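Long-range contacts in putative S41 protease (Bacteroides fragilis NCTC 9343, PDB 3K50), which probably hydrolyses peptide bonds as a member of serine peptidase family S41, although its substrates and exact role are unknown: residues K174-F179 against G190-N195; R214-F219 against A286-S291; V224-L229 against T292-T297; L231-G236 against L296-T301. All coordinates share one frame; numbering follows the deposited sequence. Where two conformers were deposited one is given.

How the contacts relate
A mixed sheet can be followed here from its hairpin edge inward. Contact 1 pairs the edge strand with its antiparallel neighbour. Contact 3 pairs parallel strands further in, and the ladder between 187-194 and 226-230 links the two. Both rest on backbone hydrogen bonds, although contact 3 becomes watery at one end. All four contacts are buried, contact 4 nearest the chain's centre and contact 2 farthest from it. In contact 2 helix 207-221 meets a loop through apolar side chains, with a salt bridge on the helix's outer side. Contact 4 joins the loops continuing the strands of contact 3 and shares Leu296 and Thr297 with it, but its firm bond across the segments comes from a threonine hydroxyl.

Contact 1 of 4, residues K174-F179 against G190-N195; sequences KPVHRF and GYLMYN
Met193 lies opposite two residues at once, and the tight part of the contact gathers round it. Its carbonyl O takes the backbone N of His177 at 2.9 Å, nearly along the C=O axis, and a weak second bond from Arg178 N at 3.3 Å. Its own N returns a straight bond to Arg178 O, also 2.9 Å. Side chains follow the same pairing. With CG anti to the backbone N (chi1 -175°), the His177 side chain runs alongside that of Met193, pointing the same way, and SE comes 3.8 Å from His177 CB. Two residues facing one make this a classic beta bulge in the antiparallel hairpin of strands 176-184 and 187-194, whose first strand is outermost in the mixed sheet of the S41 peptidase domain. Val176, just before the bulge, is the centre of an inverse gamma turn. At the hairpin's open end Asn195 N donates to Pro175 O at 2.8 Å, while Pro175 CB packs 3.8 Å from Tyr194 CE1. On the face of Val176 and Leu192 packing is looser: their side chains cross at about a right angle, Val176 CG1 4.1 Å from Leu192 CD1. On the face of Met193, the partly exposed Arg178 chain bends away from the opposite strand. Its NH1 turns back over the rim of one face of the His177 ring and bonds to His177 O, while that ring also stacks with Tyr96.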
loop_
_atom_site.group_PDB
_atom_site.type_symbol
_atom_site.label_atom_id
_atom_site.label_comp_id
_atom_site.label_asym_id
_atom_site.label_seq_id
_atom_site.Cartn_x
_atom_site.Cartn_y
_atom_site.Cartn_z
ATOM N N LYS A 174 3.966 -8.678 -7.360
ATOM C CA LYS A 174 3.305 -9.598 -6.407
ATOM C C LYS A 174 3.182 -9.020 -4.968
ATOM O O LYS A 174 4.121 -8.437 -4.432
ATOM C CB LYS A 174 4.052 -10.939 -6.432
ATOM C CG LYS A 174 3.868 -11.655 -7.815
ATOM C CD LYS A 174 4.594 -13.031 -7.945
ATOM N N PRO A 175 2.004 -9.149 -4.332
ATOM C CA PRO A 175 1.893 -8.566 -2.987
ATOM C C PRO A 175 2.838 -9.076 -1.884
ATOM O O PRO A 175 3.261 -8.260 -1.045
ATOM C CB PRO A 175 0.450 -8.891 -2.575
ATOM C CG PRO A 175 -0.249 -9.219 -3.828
ATOM C CD PRO A 175 0.748 -9.753 -4.773
ATOM N N VAL A 176 3.142 -10.376 -1.864
ATOM C CA VAL A 176 4.058 -10.938 -0.867
ATOM C C VAL A 176 5.456 -10.568 -1.332
ATOM O O VAL A 176 6.103 -11.301 -2.107
ATOM C CB VAL A 176 3.917 -12.429 -0.715
ATOM C CG1 VAL A 176 4.981 -12.967 0.234
ATOM C CG2 VAL A 176 2.518 -12.787 -0.206
ATOM N N HIS A 177 5.895 -9.404 -0.889
ATOM C CA HIS A 177 7.178 -8.813 -1.377
ATOM C C HIS A 177 8.417 -9.303 -0.711
ATOM O O HIS A 177 9.447 -9.509 -1.359
ATOM C CB HIS A 177 7.100 -7.297 -1.244
ATOM C CG HIS A 177 8.276 -6.582 -1.816
ATOM N ND1 HIS A 177 8.580 -6.612 -3.159
ATOM C CD2 HIS A 177 9.235 -5.836 -1.218
ATOM C CE1 HIS A 177 9.673 -5.892 -3.359
ATOM N NE2 HIS A 177 10.089 -5.413 -2.197
ATOM N N ARG A 178 8.349 -9.514 0.586
ATOM C CA ARG A 178 9.500 -10.054 1.296
ATOM C C ARG A 178 9.008 -10.781 2.573
ATOM O O ARG A 178 8.047 -10.329 3.227
ATOM C CB ARG A 178 10.480 -8.927 1.661
ATOM C CG ARG A 178 12.003 -9.270 1.524
ATOM C CD ARG A 178 12.439 -9.444 0.051
ATOM N NE ARG A 178 13.073 -8.300 -0.660
ATOM C CZ ARG A 178 12.996 -8.064 -1.989
ATOM N NH1 ARG A 178 12.147 -8.723 -2.797
ATOM N NH2 ARG A 178 13.683 -7.051 -2.502
ATOM N N PHE A 179 9.753 -11.842 2.896
ATOM C CA PHE A 179 9.527 -12.791 3.990
ATOM C C PHE A 179 10.782 -13.049 4.788
ATOM O O PHE A 179 11.875 -13.193 4.213
ATOM C CB PHE A 179 9.151 -14.145 3.381
ATOM C CG PHE A 179 9.067 -15.296 4.370
ATOM C CD1 PHE A 179 10.197 -16.049 4.716
ATOM C CD2 PHE A 179 7.830 -15.669 4.903
ATOM C CE1 PHE A 179 10.111 -17.154 5.617
ATOM C CE2 PHE A 179 7.731 -16.756 5.781
ATOM C CZ PHE A 179 8.899 -17.498 6.140
ATOM N N GLY A 190 8.436 -13.183 12.917
ATOM C CA GLY A 190 8.006 -13.257 11.530
ATOM C C GLY A 190 7.997 -11.847 10.945
ATOM O O GLY A 190 7.455 -10.943 11.562
ATOM N N TYR A 191 8.596 -11.659 9.771
ATOM C CA TYR A 191 8.584 -10.347 9.107
ATOM C C TYR A 191 7.919 -10.531 7.731
ATOM O O TYR A 191 8.329 -11.386 6.932
ATOM C CB TYR A 191 10.005 -9.765 8.932
ATOM C CG TYR A 191 10.026 -8.544 8.025
ATOM C CD1 TYR A 191 9.580 -7.314 8.494
ATOM C CD2 TYR A 191 10.469 -8.623 6.726
ATOM C CE1 TYR A 191 9.580 -6.189 7.706
ATOM C CE2 TYR A 191 10.445 -7.490 5.890
ATOM C CZ TYR A 191 10.015 -6.297 6.390
ATOM O OH TYR A 191 9.962 -5.202 5.617
ATOM N N LEU A 192 6.899 -9.746 7.476
ATOM C CA LEU A 192 6.238 -9.767 6.194
ATOM C C LEU A 192 6.036 -8.382 5.612
ATOM O O LEU A 192 5.343 -7.563 6.189
ATOM C CB LEU A 192 4.863 -10.442 6.323
ATOM C CG LEU A 192 3.942 -10.572 5.101
ATOM C CD1 LEU A 192 4.529 -11.570 4.102
ATOM C CD2 LEU A 192 2.589 -11.017 5.521
HETATM N N MSE A 193 6.608 -8.178 4.428
HETATM C CA MSE A 193 6.395 -6.982 3.615
HETATM C C MSE A 193 5.283 -7.342 2.592
HETATM O O MSE A 193 5.552 -8.002 1.602
HETATM C CB MSE A 193 7.699 -6.539 2.965
HETATM C CG MSE A 193 7.712 -5.130 2.522
HETATM SE SE MSE A 193 6.368 -4.485 1.236
HETATM C CE MSE A 193 6.873 -2.592 1.366
ATOM N N TYR A 194 4.038 -6.934 2.906
ATOM C CA TYR A 194 2.829 -7.263 2.133
ATOM C C TYR A 194 2.345 -5.978 1.516
ATOM O O TYR A 194 1.893 -5.082 2.227
ATOM C CB TYR A 194 1.746 -7.835 3.048
ATOM C CG TYR A 194 0.458 -8.273 2.344
ATOM C CD1 TYR A 194 0.450 -9.349 1.516
ATOM C CD2 TYR A 194 -0.755 -7.654 2.614
ATOM C CE1 TYR A 194 -0.762 -9.802 0.890
ATOM C CE2 TYR A 194 -1.959 -8.077 2.019
ATOM C CZ TYR A 194 -1.956 -9.148 1.175
ATOM O OH TYR A 194 -3.126 -9.576 0.599
ATOM N N ASN A 195 2.416 -5.876 0.196
ATOM C CA ASN A 195 2.271 -4.536 -0.424
ATOM C C ASN A 195 0.950 -4.176 -1.070
ATOM O O ASN A 195 0.780 -3.047 -1.457
ATOM C CB ASN A 195 3.418 -4.327 -1.443
ATOM C CG ASN A 195 3.833 -2.859 -1.576
ATOM O OD1 ASN A 195 3.965 -2.168 -0.589
ATOM N ND2 ASN A 195 3.985 -2.389 -2.797
#

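Contact 2 of 4, residues R214-F219 against A286-S291; sequences RAFRDF and ANLNLS
Leu288 turns its CG anti to the carbonyl carbon (chi1 -59°), and Phe216 carries its own CG at a chi1 of -87°; so placed, Leu288 CG lies 3.7 Å from Phe216 CD2. The two side chains cross at about a right angle, with Leu288 CD1 also 3.7 Å from Phe216 CD2. The same methyl lies 3.7 Å from Phe219 CB, about one helical turn further on, while its sister CD2 reaches Phe216 O. One leucine methyl thus touches both aromatic residues of this helix face. Those aromatics also meet each other: Phe219 CD2 lies 4.3 Å above one face of the Phe216 ring, toward its rim. Helix 207-221 is the connecting helix of a beta-alpha-beta crossover between the parallel neighbours 187-194 and 226-230, and residues 286-291 belong to the loop leading into strand 292-297. Toward the sheet, both phenylalanine rings meet Phe227. Beside the leucine, Ala286 sets its CB 4.1 Å from Arg217 CA and its O 3.6 Å from Phe216 CB. The contact buries the N and O of Ala286, and neither has a polar partner in the model. The loop is shaped by an Asx turn in which Asn289 N approaches Asn287 OD1 at 2.8 Å, from above the carbonyl plane. Asn287 ND2 bonds to the carbonyls of Thr247 and Ala250, around the end of helix 239-249. Away from the loop, Arg217 NH2 makes a salt bridge with Asp218 OD1 on the helix's outer side.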
loop_
_atom_site.group_PDB
_atom_site.type_symbol
_atom_site.label_atom_id
_atom_site.label_comp_id
_atom_site.label_asym_id
_atom_site.label_seq_id
_atom_site.Cartn_x
_atom_site.Cartn_y
_atom_site.Cartn_z
ATOM N N ARG A 214 1.078 -19.551 2.143
ATOM C CA ARG A 214 2.314 -20.317 2.151
ATOM C C ARG A 214 3.318 -19.719 3.115
ATOM O O ARG A 214 4.018 -20.462 3.774
ATOM C CB ARG A 214 2.887 -20.397 0.740
ATOM C CG ARG A 214 4.113 -21.318 0.619
ATOM C CD ARG A 214 4.309 -21.916 -0.774
ATOM N NE ARG A 214 4.161 -20.938 -1.853
ATOM C CZ ARG A 214 3.064 -20.735 -2.600
ATOM N NH1 ARG A 214 1.923 -21.436 -2.465
ATOM N NH2 ARG A 214 3.114 -19.796 -3.521
ATOM N N ALA A 215 3.400 -18.389 3.139
ATOM C CA ALA A 215 4.237 -17.637 4.041
ATOM C C ALA A 215 3.822 -17.950 5.505
ATOM O O ALA A 215 4.673 -18.225 6.364
ATOM C CB ALA A 215 4.068 -16.102 3.745
ATOM N N PHE A 216 2.510 -17.928 5.778
ATOM C CA PHE A 216 2.041 -18.197 7.154
ATOM C C PHE A 216 2.325 -19.674 7.588
ATOM O O PHE A 216 2.714 -19.936 8.725
ATOM C CB PHE A 216 0.593 -17.757 7.320
ATOM C CG PHE A 216 0.445 -16.319 7.693
ATOM C CD1 PHE A 216 0.674 -15.309 6.770
ATOM C CD2 PHE A 216 0.147 -15.961 8.978
ATOM C CE1 PHE A 216 0.615 -13.991 7.153
ATOM C CE2 PHE A 216 0.008 -14.650 9.353
ATOM C CZ PHE A 216 0.253 -13.656 8.445
ATOM N N ARG A 217 2.180 -20.627 6.674
ATOM C CA ARG A 217 2.554 -21.976 6.964
ATOM C C ARG A 217 4.056 -22.035 7.370
ATOM O O ARG A 217 4.401 -22.707 8.330
ATOM C CB ARG A 217 2.317 -22.850 5.737
ATOM C CG ARG A 217 2.580 -24.373 5.968
ATOM C CD ARG A 217 2.783 -25.102 4.630
ATOM N NE ARG A 217 3.873 -24.475 3.879
ATOM C CZ ARG A 217 4.340 -24.874 2.700
ATOM N NH1 ARG A 217 3.845 -25.954 2.101
ATOM N NH2 ARG A 217 5.341 -24.190 2.138
ATOM N N ASP A 218 4.921 -21.341 6.631
ATOM C CA ASP A 218 6.365 -21.282 6.916
ATOM C C ASP A 218 6.605 -20.594 8.264
ATOM O O ASP A 218 7.437 -21.045 9.056
ATOM C CB ASP A 218 7.127 -20.556 5.798
ATOM C CG ASP A 218 7.189 -21.353 4.478
ATOM O OD1 ASP A 218 6.797 -22.562 4.456
ATOM O OD2 ASP A 218 7.632 -20.750 3.471
ATOM N N PHE A 219 5.822 -19.557 8.562
ATOM C CA PHE A 219 5.947 -18.920 9.864
ATOM C C PHE A 219 5.619 -19.872 11.001
ATOM O O PHE A 219 6.329 -19.884 11.982
ATOM C CB PHE A 219 5.083 -17.689 9.992
ATOM C CG PHE A 219 5.562 -16.514 9.165
ATOM C CD1 PHE A 219 6.911 -16.173 9.101
ATOM C CD2 PHE A 219 4.660 -15.729 8.505
ATOM C CE1 PHE A 219 7.326 -15.091 8.366
ATOM C CE2 PHE A 219 5.079 -14.625 7.752
ATOM C CZ PHE A 219 6.401 -14.328 7.671
ATOM N N ALA A 286 -1.791 -21.000 7.962
ATOM C CA ALA A 286 -1.754 -21.312 9.403
ATOM C C ALA A 286 -2.101 -20.089 10.217
ATOM O O ALA A 286 -1.759 -18.994 9.807
ATOM C CB ALA A 286 -0.328 -21.787 9.804
ATOM N N ASN A 287 -2.822 -20.272 11.335
ATOM C CA ASN A 287 -3.080 -19.207 12.290
ATOM C C ASN A 287 -1.879 -19.209 13.239
ATOM O O ASN A 287 -1.427 -20.307 13.683
ATOM C CB ASN A 287 -4.367 -19.429 13.093
ATOM C CG ASN A 287 -4.430 -18.509 14.296
ATOM O OD1 ASN A 287 -3.951 -18.857 15.362
ATOM N ND2 ASN A 287 -4.892 -17.289 14.087
ATOM N N LEU A 288 -1.376 -18.020 13.588
ATOM C CA LEU A 288 -0.131 -17.953 14.378
ATOM C C LEU A 288 -0.354 -17.737 15.880
ATOM O O LEU A 288 0.601 -17.789 16.673
ATOM C CB LEU A 288 0.847 -16.914 13.785
ATOM C CG LEU A 288 1.301 -17.147 12.325
ATOM C CD1 LEU A 288 2.392 -16.108 11.945
ATOM C CD2 LEU A 288 1.828 -18.555 12.027
ATOM N N ASN A 289 -1.616 -17.576 16.273
ATOM C CA ASN A 289 -1.970 -17.390 17.638
ATOM C C ASN A 289 -1.159 -16.324 18.316
ATOM O O ASN A 289 -0.632 -16.556 19.407
ATOM C CB ASN A 289 -1.822 -18.709 18.391
ATOM C CG ASN A 289 -2.409 -18.675 19.804
ATOM O OD1 ASN A 289 -3.357 -17.978 20.121
ATOM N ND2 ASN A 289 -1.812 -19.424 20.649
ATOM N N LEU A 290 -1.063 -15.150 17.704
ATOM C CA LEU A 290 -0.294 -14.073 18.293
ATOM C C LEU A 290 -1.139 -13.204 19.193
ATOM O O LEU A 290 -2.326 -13.082 18.994
ATOM C CB LEU A 290 0.284 -13.176 17.190
ATOM C CG LEU A 290 1.242 -13.743 16.150
ATOM C CD1 LEU A 290 1.096 -12.838 14.919
ATOM C CD2 LEU A 290 2.700 -13.851 16.698
ATOM N N SER A 291 -0.484 -12.511 20.128
ATOM C CA SER A 291 -1.149 -11.565 21.072
ATOM C C SER A 291 -0.814 -10.074 20.790
ATOM O O SER A 291 -1.529 -9.185 21.218
ATOM C CB SER A 291 -0.722 -11.950 22.510
ATOM O OG SER A 291 0.725 -11.870 22.636
#

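Contact 3 of 4, residues V224-L229 against T292-T297; sequences VNEFVL and TVYVLT
Thr292 enters beside Glu226 where two parallel neighbours of the central sheet, 226-230 and 292-297, begin to pair; the sheet belongs to the ClpP/crotonase-like fold of S41 peptidases. Here water takes the place of direct bonds: one molecule accepts from Phe227 N at 2.8 Å and donates to both Thr292 O and Glu226 OE1. Another joins Asn225 O to Thr292 N. The Val293 side chain then runs beside that of Phe227, Val293 CG2 4.2 Å from Phe227 CD1. With Tyr294 the direct ladder starts: its N donates to Phe227 O at 2.9 Å and its O accepts from Leu229 N at 2.7 Å. Its ring presents its edge to Phe227 O and Glu226 OE1, and a water bridges that OE1 to Tyr294 OH. OE1 therefore receives two water hydrogens, while OE2 is held in a salt bridge by Lys187. Val295 sends its CA-H toward Leu229 O, and CG1 packs on the same oxygen. The next residue, Leu296, donates its N to that oxygen at 3.0 Å. On the face shared with Val228 and Tyr294, Leu296 CD1 comes to rest 3.7 Å from Val228 CG1.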
loop_
_atom_site.group_PDB
_atom_site.type_symbol
_atom_site.label_atom_id
_atom_site.label_comp_id
_atom_site.label_asym_id
_atom_site.label_seq_id
_atom_site.Cartn_x
_atom_site.Cartn_y
_atom_site.Cartn_z
ATOM N N VAL A 224 7.245 -18.924 14.920
ATOM C CA VAL A 224 7.124 -17.489 15.146
ATOM C C VAL A 224 6.184 -17.181 16.320
ATOM O O VAL A 224 5.103 -17.775 16.448
ATOM C CB VAL A 224 6.642 -16.847 13.811
ATOM C CG1 VAL A 224 5.958 -15.579 14.037
ATOM C CG2 VAL A 224 7.841 -16.756 12.884
ATOM N N ASN A 225 6.628 -16.305 17.204
ATOM C CA ASN A 225 5.843 -15.865 18.371
ATOM C C ASN A 225 5.773 -14.331 18.486
ATOM O O ASN A 225 5.185 -13.824 19.412
ATOM C CB ASN A 225 6.359 -16.484 19.678
ATOM C CG ASN A 225 7.855 -16.455 19.789
ATOM O OD1 ASN A 225 8.497 -15.389 19.613
ATOM N ND2 ASN A 225 8.455 -17.638 20.087
ATOM N N GLU A 226 6.370 -13.615 17.540
ATOM C CA GLU A 226 6.220 -12.155 17.428
ATOM C C GLU A 226 6.082 -11.878 15.927
ATOM O O GLU A 226 6.475 -12.703 15.111
ATOM C CB GLU A 226 7.397 -11.342 18.009
ATOM C CG GLU A 226 7.635 -11.479 19.500
ATOM C CD GLU A 226 6.645 -10.803 20.442
ATOM O OE1 GLU A 226 5.887 -9.865 20.091
ATOM O OE2 GLU A 226 6.706 -11.169 21.622
ATOM N N PHE A 227 5.553 -10.713 15.563
ATOM C CA PHE A 227 5.296 -10.427 14.138
ATOM C C PHE A 227 5.374 -8.920 13.768
ATOM O O PHE A 227 4.830 -8.031 14.435
ATOM C CB PHE A 227 3.940 -11.031 13.745
ATOM C CG PHE A 227 3.765 -11.288 12.270
ATOM C CD1 PHE A 227 3.459 -10.258 11.386
ATOM C CD2 PHE A 227 3.840 -12.571 11.770
ATOM C CE1 PHE A 227 3.296 -10.498 10.034
ATOM C CE2 PHE A 227 3.659 -12.821 10.433
ATOM C CZ PHE A 227 3.405 -11.804 9.552
ATOM N N VAL A 228 6.092 -8.658 12.681
ATOM C CA VAL A 228 6.209 -7.328 12.113
ATOM C C VAL A 228 5.579 -7.380 10.704
ATOM O O VAL A 228 6.110 -8.039 9.802
ATOM C CB VAL A 228 7.652 -6.884 12.015
ATOM C CG1 VAL A 228 7.736 -5.506 11.376
ATOM C CG2 VAL A 228 8.304 -6.903 13.398
ATOM N N LEU A 229 4.413 -6.759 10.560
ATOM C CA LEU A 229 3.701 -6.659 9.281
ATOM C C LEU A 229 4.017 -5.270 8.652
ATOM O O LEU A 229 3.572 -4.237 9.153
ATOM C CB LEU A 229 2.208 -6.831 9.524
ATOM C CG LEU A 229 1.223 -6.681 8.360
ATOM C CD1 LEU A 229 1.328 -7.794 7.384
ATOM C CD2 LEU A 229 -0.257 -6.583 8.939
ATOM N N THR A 292 0.283 -9.848 20.074
ATOM C CA THR A 292 0.800 -8.548 19.688
ATOM C C THR A 292 1.271 -8.606 18.228
ATOM O O THR A 292 1.772 -9.642 17.775
ATOM C CB THR A 292 2.008 -8.166 20.561
ATOM O OG1 THR A 292 1.633 -8.198 21.929
ATOM C CG2 THR A 292 2.528 -6.734 20.220
ATOM N N VAL A 293 1.058 -7.522 17.494
ATOM C CA VAL A 293 1.543 -7.384 16.117
ATOM C C VAL A 293 2.107 -5.939 15.976
ATOM O O VAL A 293 1.569 -5.023 16.549
ATOM C CB VAL A 293 0.496 -7.745 15.050
ATOM C CG1 VAL A 293 -0.773 -6.829 15.158
ATOM C CG2 VAL A 293 1.100 -7.665 13.681
ATOM N N TYR A 294 3.267 -5.801 15.350
ATOM C CA TYR A 294 3.893 -4.491 15.038
ATOM C C TYR A 294 3.602 -4.280 13.544
ATOM O O TYR A 294 3.875 -5.169 12.692
ATOM C CB TYR A 294 5.391 -4.461 15.347
ATOM C CG TYR A 294 5.674 -4.718 16.813
ATOM C CD1 TYR A 294 5.641 -6.001 17.330
ATOM C CD2 TYR A 294 5.895 -3.661 17.704
ATOM C CE1 TYR A 294 5.871 -6.239 18.690
ATOM C CE2 TYR A 294 6.094 -3.899 19.070
ATOM C CZ TYR A 294 6.056 -5.183 19.550
ATOM O OH TYR A 294 6.243 -5.453 20.887
ATOM N N VAL A 295 3.001 -3.132 13.244
ATOM C CA VAL A 295 2.594 -2.751 11.899
ATOM C C VAL A 295 3.368 -1.489 11.509
ATOM O O VAL A 295 3.368 -0.489 12.243
ATOM C CB VAL A 295 1.057 -2.559 11.801
ATOM C CG1 VAL A 295 0.644 -2.148 10.337
ATOM C CG2 VAL A 295 0.328 -3.848 12.211
ATOM N N LEU A 296 4.145 -1.607 10.433
ATOM C CA LEU A 296 4.934 -0.486 9.893
ATOM C C LEU A 296 4.118 0.313 8.874
ATOM O O LEU A 296 3.599 -0.252 7.895
ATOM C CB LEU A 296 6.223 -1.026 9.279
ATOM C CG LEU A 296 7.035 -2.027 10.099
ATOM C CD1 LEU A 296 8.369 -2.392 9.431
ATOM C CD2 LEU A 296 7.285 -1.485 11.511
ATOM N N THR A 297 4.015 1.617 9.109
ATOM C CA THR A 297 3.099 2.512 8.357
ATOM C C THR A 297 3.715 3.796 7.840
ATOM O O THR A 297 4.736 4.212 8.338
ATOM C CB THR A 297 1.875 2.929 9.289
ATOM O OG1 THR A 297 2.320 3.705 10.416
ATOM C CG2 THR A 297 1.156 1.711 9.820
HETATM O O HOH W 1 2.554 -12.090 20.375
HETATM O O HOH W 2 6.077 -7.862 21.858
HETATM O O HOH W 3 4.504 -9.317 17.703
#

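Contact 4 of 4, residues L231-G236 against L296-T301; sequences LRYNTG and LTTNAT
Arg232 and Tyr233 bring the flat groups: the Arg232 side chain lies beside that of Leu296, NH2 3.7 Å from CD1, and the phenol ring has Thr298 OG1 near its CD1. Arg232 CG, set between its backbone N and carbonyl carbon (chi1 78°), sits 3.6 Å above the centre of one face of the Tyr233 ring, so the start of the arginine chain covers that face. Beyond these segments, Arg232 NH2 pairs with Asp230 and NH1 with Glu372 and Glu387, while Tyr233 OH bonds to Glu372. Both segments turn just past the C-terminal ends of neighbouring parallel strands, each through a type I beta turn, 231-234 and 298-301. In an ST turn, Thr298 OG1 accepts from Ala300 N; its 2.4 Å approach to Arg232 O is too short to be trusted in detail. Asn234 OD1 closes an Asx turn with Gly236 N. Beside it, Asn234 O receives the CA-H of Thr301 at 3.3 Å. Leu231 N gives only a weak bond to Leu296 O. Thr301 OG1 ties the turns together: it accepts from Thr298 N at 3.0 Å and donates to Leu231 O at 2.8 Å, from above the carbonyl plane. Asn234 N reaches Leu231 O from the opposite face of that plane, so this oxygen is gripped twice, and a side-chain hydroxyl supplies the firm bond between the segments where the strand ladder weakens.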
loop_
_atom_site.group_PDB
_atom_site.type_symbol
_atom_site.label_atom_id
_atom_site.label_comp_id
_atom_site.label_asym_id
_atom_site.label_seq_id
_atom_site.Cartn_x
_atom_site.Cartn_y
_atom_site.Cartn_z
ATOM N N LEU A 231 3.382 -2.677 6.123
ATOM C CA LEU A 231 2.383 -2.139 5.211
ATOM C C LEU A 231 2.759 -0.715 4.767
ATOM O O LEU A 231 1.942 0.082 4.316
ATOM C CB LEU A 231 1.055 -2.092 5.948
ATOM C CG LEU A 231 0.482 -3.393 6.476
ATOM C CD1 LEU A 231 -0.923 -3.180 7.188
ATOM C CD2 LEU A 231 0.399 -4.448 5.353
ATOM N N ARG A 232 4.018 -0.372 4.864
ATOM C CA ARG A 232 4.375 1.021 4.645
ATOM C C ARG A 232 3.985 1.675 3.323
ATOM O O ARG A 232 3.813 2.905 3.293
ATOM C CB ARG A 232 5.879 1.252 4.910
ATOM C CG ARG A 232 6.806 0.812 3.810
ATOM C CD ARG A 232 8.235 1.068 4.231
ATOM N NE ARG A 232 8.711 0.064 5.169
ATOM C CZ ARG A 232 9.879 0.093 5.819
ATOM N NH1 ARG A 232 10.696 1.147 5.736
ATOM N NH2 ARG A 232 10.195 -0.929 6.625
ATOM N N TYR A 233 3.941 0.906 2.246
ATOM C CA TYR A 233 3.611 1.426 0.960
ATOM C C TYR A 233 2.351 0.773 0.449
ATOM O O TYR A 233 2.057 0.881 -0.732
ATOM C CB TYR A 233 4.769 1.180 -0.069
ATOM C CG TYR A 233 6.089 1.753 0.284
ATOM C CD1 TYR A 233 6.190 3.023 0.890
ATOM C CD2 TYR A 233 7.299 1.093 -0.091
ATOM C CE1 TYR A 233 7.391 3.512 1.235
ATOM C CE2 TYR A 233 8.523 1.641 0.211
ATOM C CZ TYR A 233 8.556 2.845 0.876
ATOM O OH TYR A 233 9.778 3.377 1.237
ATOM N N ASN A 234 1.577 0.159 1.331
ATOM C CA ASN A 234 0.350 -0.557 0.947
ATOM C C ASN A 234 -0.890 0.365 0.848
ATOM O O ASN A 234 -1.433 0.836 1.853
ATOM C CB ASN A 234 0.114 -1.695 1.931
ATOM C CG ASN A 234 -0.936 -2.676 1.443
ATOM O OD1 ASN A 234 -1.975 -2.263 0.913
ATOM N ND2 ASN A 234 -0.696 -3.983 1.671
ATOM N N THR A 235 -1.337 0.621 -0.386
ATOM C CA THR A 235 -2.411 1.588 -0.657
ATOM C C THR A 235 -3.812 0.945 -0.589
ATOM O O THR A 235 -4.830 1.588 -0.880
ATOM C CB THR A 235 -2.208 2.268 -2.031
ATOM O OG1 THR A 235 -2.447 1.320 -3.062
ATOM C CG2 THR A 235 -0.798 2.874 -2.192
ATOM N N GLY A 236 -3.847 -0.348 -0.282
ATOM C CA GLY A 236 -5.091 -1.036 0.031
ATOM C C GLY A 236 -5.477 -2.111 -0.941
ATOM O O GLY A 236 -4.608 -2.795 -1.547
ATOM N N LEU A 296 4.145 -1.607 10.433
ATOM C CA LEU A 296 4.934 -0.486 9.893
ATOM C C LEU A 296 4.118 0.313 8.874
ATOM O O LEU A 296 3.599 -0.252 7.895
ATOM C CB LEU A 296 6.223 -1.026 9.279
ATOM C CG LEU A 296 7.035 -2.027 10.099
ATOM C CD1 LEU A 296 8.369 -2.392 9.431
ATOM C CD2 LEU A 296 7.285 -1.485 11.511
ATOM N N THR A 297 4.015 1.617 9.109
ATOM C CA THR A 297 3.099 2.512 8.357
ATOM C C THR A 297 3.715 3.796 7.840
ATOM O O THR A 297 4.736 4.212 8.338
ATOM C CB THR A 297 1.875 2.929 9.289
ATOM O OG1 THR A 297 2.320 3.705 10.416
ATOM C CG2 THR A 297 1.156 1.711 9.820
ATOM N N THR A 298 3.132 4.354 6.769
ATOM C CA THR A 298 3.453 5.696 6.315
ATOM C C THR A 298 2.142 6.305 5.860
ATOM O O THR A 298 1.069 5.666 5.952
ATOM C CB THR A 298 4.489 5.780 5.166
ATOM O OG1 THR A 298 3.940 5.229 3.958
ATOM C CG2 THR A 298 5.839 5.104 5.554
ATOM N N ASN A 299 2.214 7.548 5.400
ATOM C CA ASN A 299 1.070 8.215 4.816
ATOM C C ASN A 299 0.512 7.418 3.632
ATOM O O ASN A 299 -0.621 7.604 3.277
ATOM C CB ASN A 299 1.407 9.627 4.317
ATOM C CG ASN A 299 1.825 10.633 5.416
ATOM O OD1 ASN A 299 2.215 11.737 5.034
ATOM N ND2 ASN A 299 1.766 10.291 6.744
ATOM N N ALA A 300 1.295 6.567 2.974
ATOM C CA ALA A 300 0.757 5.769 1.889
ATOM C C ALA A 300 -0.172 4.642 2.345
ATOM O O ALA A 300 -0.915 4.127 1.533
ATOM C CB ALA A 300 1.909 5.146 1.044
ATOM N N THR A 301 -0.086 4.215 3.606
ATOM C CA THR A 301 -0.814 3.072 4.147
ATOM C C THR A 301 -2.269 3.442 4.183
ATOM O O THR A 301 -2.661 4.347 4.910
ATOM C CB THR A 301 -0.309 2.747 5.556
ATOM O OG1 THR A 301 1.082 2.513 5.483
ATOM C CG2 THR A 301 -0.995 1.513 6.141
#